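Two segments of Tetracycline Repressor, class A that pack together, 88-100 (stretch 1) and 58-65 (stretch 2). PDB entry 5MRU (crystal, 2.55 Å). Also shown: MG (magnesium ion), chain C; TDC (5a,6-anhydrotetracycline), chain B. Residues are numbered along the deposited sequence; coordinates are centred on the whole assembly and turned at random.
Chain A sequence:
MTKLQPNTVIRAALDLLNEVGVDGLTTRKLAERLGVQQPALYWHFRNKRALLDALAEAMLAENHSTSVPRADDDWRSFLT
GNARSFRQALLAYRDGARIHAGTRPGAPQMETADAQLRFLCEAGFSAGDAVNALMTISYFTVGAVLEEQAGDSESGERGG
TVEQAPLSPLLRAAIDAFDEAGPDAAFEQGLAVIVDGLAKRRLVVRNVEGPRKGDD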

# COMPACT_ATOMS: atom_id res chain seq x y z
N GLN A 88 7.16 -10.84 -4.20
CA GLN A 88 6.66 -12.20 -4.54
C GLN A 88 6.10 -12.95 -3.32
O GLN A 88 5.14 -13.73 -3.45
CB GLN A 88 7.75 -13.03 -5.23
CG GLN A 88 8.12 -12.51 -6.62
CD GLN A 88 6.92 -12.44 -7.57
OE1 GLN A 88 6.84 -11.55 -8.43
NE2 GLN A 88 5.95 -13.36 -7.40
N ALA A 89 6.66 -12.69 -2.14
CA ALA A 89 6.11 -13.26 -0.91
C ALA A 89 4.70 -12.74 -0.67
O ALA A 89 3.81 -13.47 -0.28
CB ALA A 89 7.02 -12.92 0.26
N LEU A 90 4.50 -11.45 -0.92
CA LEU A 90 3.20 -10.82 -0.78
C LEU A 90 2.17 -11.33 -1.80
O LEU A 90 1.01 -11.54 -1.43
CB LEU A 90 3.33 -9.31 -0.90
CG LEU A 90 4.15 -8.63 0.18
CD1 LEU A 90 4.05 -7.11 0.14
CD2 LEU A 90 3.70 -9.12 1.55
N LEU A 91 2.63 -11.57 -3.04
CA LEU A 91 1.78 -12.01 -4.15
C LEU A 91 1.43 -13.51 -4.14
O LEU A 91 0.42 -13.89 -4.71
CB LEU A 91 2.43 -11.60 -5.50
CG LEU A 91 2.42 -10.09 -5.92
CD1 LEU A 91 3.25 -9.79 -7.14
CD2 LEU A 91 1.00 -9.56 -6.17
N ALA A 92 2.25 -14.35 -3.51
CA ALA A 92 1.94 -15.77 -3.31
C ALA A 92 0.59 -16.10 -2.63
O ALA A 92 0.17 -17.26 -2.65
CB ALA A 92 3.03 -16.42 -2.46
N TYR A 93 -0.04 -15.16 -1.95
CA TYR A 93 -1.27 -15.48 -1.26
C TYR A 93 -2.21 -14.31 -1.41
O TYR A 93 -1.81 -13.17 -1.43
CB TYR A 93 -1.01 -15.79 0.24
CG TYR A 93 -0.26 -17.09 0.45
CD1 TYR A 93 1.11 -17.14 0.43
CD2 TYR A 93 -0.95 -18.30 0.63
CE1 TYR A 93 1.79 -18.35 0.58
CE2 TYR A 93 -0.27 -19.50 0.80
CZ TYR A 93 1.09 -19.51 0.77
OH TYR A 93 1.74 -20.69 0.93
N ARG A 94 -3.47 -14.64 -1.53
CA ARG A 94 -4.50 -13.67 -1.53
C ARG A 94 -4.34 -12.74 -0.32
O ARG A 94 -4.10 -13.22 0.80
CB ARG A 94 -5.82 -14.39 -1.42
CG ARG A 94 -6.98 -13.47 -1.21
CD ARG A 94 -8.14 -14.07 -1.94
NE ARG A 94 -9.42 -13.47 -1.57
CZ ARG A 94 -10.58 -14.07 -1.82
NH1 ARG A 94 -10.61 -15.25 -2.43
NH2 ARG A 94 -11.73 -13.50 -1.44
N ASP A 95 -4.49 -11.43 -0.57
CA ASP A 95 -4.49 -10.40 0.45
C ASP A 95 -3.19 -10.31 1.14
O ASP A 95 -3.09 -9.76 2.23
CB ASP A 95 -5.56 -10.63 1.48
CG ASP A 95 -6.92 -10.34 0.96
OD1 ASP A 95 -7.01 -9.48 0.07
OD2 ASP A 95 -7.92 -10.94 1.47
N GLY A 96 -2.15 -10.77 0.45
CA GLY A 96 -0.85 -10.81 1.06
C GLY A 96 -0.45 -9.45 1.55
O GLY A 96 0.11 -9.33 2.64
N ALA A 97 -0.70 -8.41 0.75
CA ALA A 97 -0.11 -7.11 1.08
C ALA A 97 -0.87 -6.46 2.22
O ALA A 97 -0.29 -5.77 3.04
CB ALA A 97 -0.13 -6.19 -0.13
N ARG A 98 -2.16 -6.70 2.24
CA ARG A 98 -3.06 -6.09 3.16
C ARG A 98 -2.73 -6.64 4.50
O ARG A 98 -2.68 -5.93 5.49
CB ARG A 98 -4.47 -6.48 2.80
CG ARG A 98 -5.48 -5.56 3.41
CD ARG A 98 -6.88 -6.00 3.07
NE ARG A 98 -7.73 -5.95 4.26
CZ ARG A 98 -8.84 -6.65 4.38
NH1 ARG A 98 -9.56 -6.57 5.48
NH2 ARG A 98 -9.22 -7.43 3.39
N ILE A 99 -2.48 -7.94 4.54
CA ILE A 99 -2.17 -8.60 5.78
C ILE A 99 -0.92 -8.06 6.43
O ILE A 99 -0.89 -7.87 7.64
CB ILE A 99 -2.11 -10.11 5.55
CG1 ILE A 99 -3.54 -10.60 5.43
CG2 ILE A 99 -1.41 -10.83 6.68
CD1 ILE A 99 -3.66 -12.09 5.22
N HIS A 100 0.06 -7.75 5.61
CA HIS A 100 1.39 -7.32 6.06
C HIS A 100 1.39 -5.94 6.65
O HIS A 100 2.24 -5.60 7.47
CB HIS A 100 2.35 -7.29 4.89
CG HIS A 100 3.70 -6.83 5.27
ND1 HIS A 100 4.67 -7.69 5.70
CD2 HIS A 100 4.22 -5.59 5.35
CE1 HIS A 100 5.76 -7.01 6.01
NE2 HIS A 100 5.50 -5.73 5.84
MG MG C . 6.35 -4.98 7.81
O12 TDC B . 8.14 -5.03 6.18
C12 TDC B . 9.39 -4.82 6.28
C1B TDC B . 9.91 -3.89 7.30
C11 TDC B . 9.02 -3.31 8.19
O11 TDC B . 7.66 -3.57 8.12
C1A TDC B . 9.47 -2.43 9.17
C10 TDC B . 8.57 -1.85 10.05
O10 TDC B . 7.21 -2.09 10.01
C9 TDC B . 9.07 -0.94 11.09
C8 TDC B . 10.42 -0.69 11.16
C7 TDC B . 11.28 -1.29 10.25
C61 TDC B . 10.83 -2.16 9.26
C6 TDC B . 11.73 -2.76 8.35
C62 TDC B . 13.21 -2.51 8.37
C51 TDC B . 11.27 -3.63 7.37
C5 TDC B . 12.24 -4.26 6.38
C1C TDC B . 10.39 -5.55 5.42
C1 TDC B . 11.02 -6.70 6.20
O1 TDC B . 10.60 -6.98 7.33
O1C TDC B . 9.83 -5.97 4.20
C41 TDC B . 11.55 -4.66 5.08
C4 TDC B . 12.57 -5.33 4.11
N4 TDC B . 12.50 -5.03 2.63
C43 TDC B . 11.13 -4.89 2.07
C42 TDC B . 13.22 -3.73 2.43
C3 TDC B . 12.75 -6.83 4.41
O3 TDC B . 13.60 -7.40 3.75
C2 TDC B . 12.04 -7.46 5.50
C21 TDC B . 12.31 -8.86 5.86
O21 TDC B . 13.23 -9.48 5.30
N21 TDC B . 11.68 -9.46 6.89
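Stretch 2 58-65: AMLAENHS

Stretch 2 continues a helix from earlier in the chain through Asn63; His64 is the first residue to leave helical torsions, and Ser65 lies out of reach of stretch 1. Within it, Glu62 N bonds to Ala58 O (3.0 Å) and His64 N to Leu60 O (3.0 Å). It packs on a broken surface, formed by the end of one helix, a type II turn from Tyr93 to Gly96 and the start of a second helix at Gly96. Stretch 2 runs obliquely against the sequence of stretch 1: its earlier residue Met59 meets Tyr93, Gly96 and Ile99, and its later residues Asn63 and His64 meet Ala89. The backbones come nearest at Ala89 and Asn63, whose CA atoms are 4.9 Å apart. Ala89 presents its methyl group toward stretch 2, and its CB fits among Met59 O (3.8 Å), Leu60 CD2 (3.6 Å) and His64 N (4.0 Å), while Ala89 CA lies 3.8 Å from Asn63 CB.

Met59 is the main bump of stretch 2, with the largest area covered. Its extended end (chi2 and chi3 both t) enters the hollow around the turn. Met59 CG rests 3.7 Å from Tyr93 CD1, Met59 SD lies 3.9 Å from Gly96 CA, and Met59 CE reaches Ile99 CD1 at 4.2 Å. Gly96 leaves this floor low, and a CB there would clash with Leu90 O.

Tyr93, in the m rotamer, flanks the methionine and extends to Glu62, where Tyr93 OH donates a hydrogen bond to Glu62 OE1 (2.6 Å) near the plane of the ring. Beside it, Asn63 ND2 approaches Ala92 CB at 3.6 Å. Leu60 starts sideways, but its end comes nearer to cover Ala89, and its CD1 lies 3.8 Å from N21 of anhydrotetracycline. Both stretches also reach the ligand site: His64 NE2 shares a hydrogen bond with TDC O3 (3.0 Å), and His100 NE2 binds the magnesium ion MG at 2.3 Å.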

# COMPACT_ATOMS: atom_id res chain seq x y z
N ALA A 58 4.64 -16.10 8.05
CA ALA A 58 4.76 -17.35 7.28
C ALA A 58 5.01 -17.10 5.80
O ALA A 58 5.82 -17.80 5.15
CB ALA A 58 3.54 -18.22 7.46
N MET A 59 4.33 -16.09 5.28
CA MET A 59 4.46 -15.78 3.88
C MET A 59 5.88 -15.49 3.49
O MET A 59 6.33 -15.93 2.45
CB MET A 59 3.54 -14.63 3.52
CG MET A 59 2.12 -15.08 3.36
SD MET A 59 1.12 -13.70 2.85
CE MET A 59 -0.41 -14.23 3.59
N LEU A 60 6.58 -14.77 4.36
CA LEU A 60 7.99 -14.45 4.18
C LEU A 60 8.91 -15.63 4.42
O LEU A 60 9.86 -15.83 3.72
CB LEU A 60 8.40 -13.30 5.11
CG LEU A 60 7.62 -11.96 5.01
CD1 LEU A 60 8.28 -10.84 5.84
CD2 LEU A 60 7.42 -11.52 3.56
N ALA A 61 8.64 -16.39 5.46
CA ALA A 61 9.44 -17.57 5.74
C ALA A 61 9.50 -18.45 4.47
O ALA A 61 10.57 -18.83 4.03
CB ALA A 61 8.87 -18.34 6.94
N GLU A 62 8.34 -18.70 3.87
CA GLU A 62 8.18 -19.54 2.70
C GLU A 62 8.75 -18.95 1.41
O GLU A 62 9.26 -19.71 0.59
CB GLU A 62 6.69 -19.80 2.47
CG GLU A 62 6.35 -20.88 1.45
CD GLU A 62 4.85 -21.05 1.32
OE1 GLU A 62 4.24 -20.28 0.55
OE2 GLU A 62 4.26 -21.91 2.02
N ASN A 63 8.63 -17.65 1.18
CA ASN A 63 8.99 -17.11 -0.15
C ASN A 63 10.01 -15.95 -0.30
O ASN A 63 10.51 -15.72 -1.41
CB ASN A 63 7.71 -16.75 -0.90
CG ASN A 63 7.10 -17.94 -1.61
OD1 ASN A 63 7.74 -18.56 -2.49
ND2 ASN A 63 5.87 -18.27 -1.24
N HIS A 64 10.28 -15.23 0.79
CA HIS A 64 11.17 -14.07 0.79
C HIS A 64 12.60 -14.55 0.74
O HIS A 64 13.23 -14.79 1.76
CB HIS A 64 10.93 -13.20 2.04
CG HIS A 64 11.64 -11.88 2.01
ND1 HIS A 64 12.14 -11.32 0.85
CD2 HIS A 64 11.92 -11.01 3.00
CE1 HIS A 64 12.71 -10.17 1.14
NE2 HIS A 64 12.58 -9.95 2.44
N SER A 65 13.11 -14.67 -0.48
CA SER A 65 14.27 -15.51 -0.73
C SER A 65 15.62 -14.74 -0.86
O SER A 65 16.69 -15.34 -0.64
CB SER A 65 13.97 -16.40 -1.96
OG SER A 65 13.87 -15.61 -3.14
O HOH W 1 7.81 -6.86 8.36
O HOH W 2 5.04 -3.43 8.07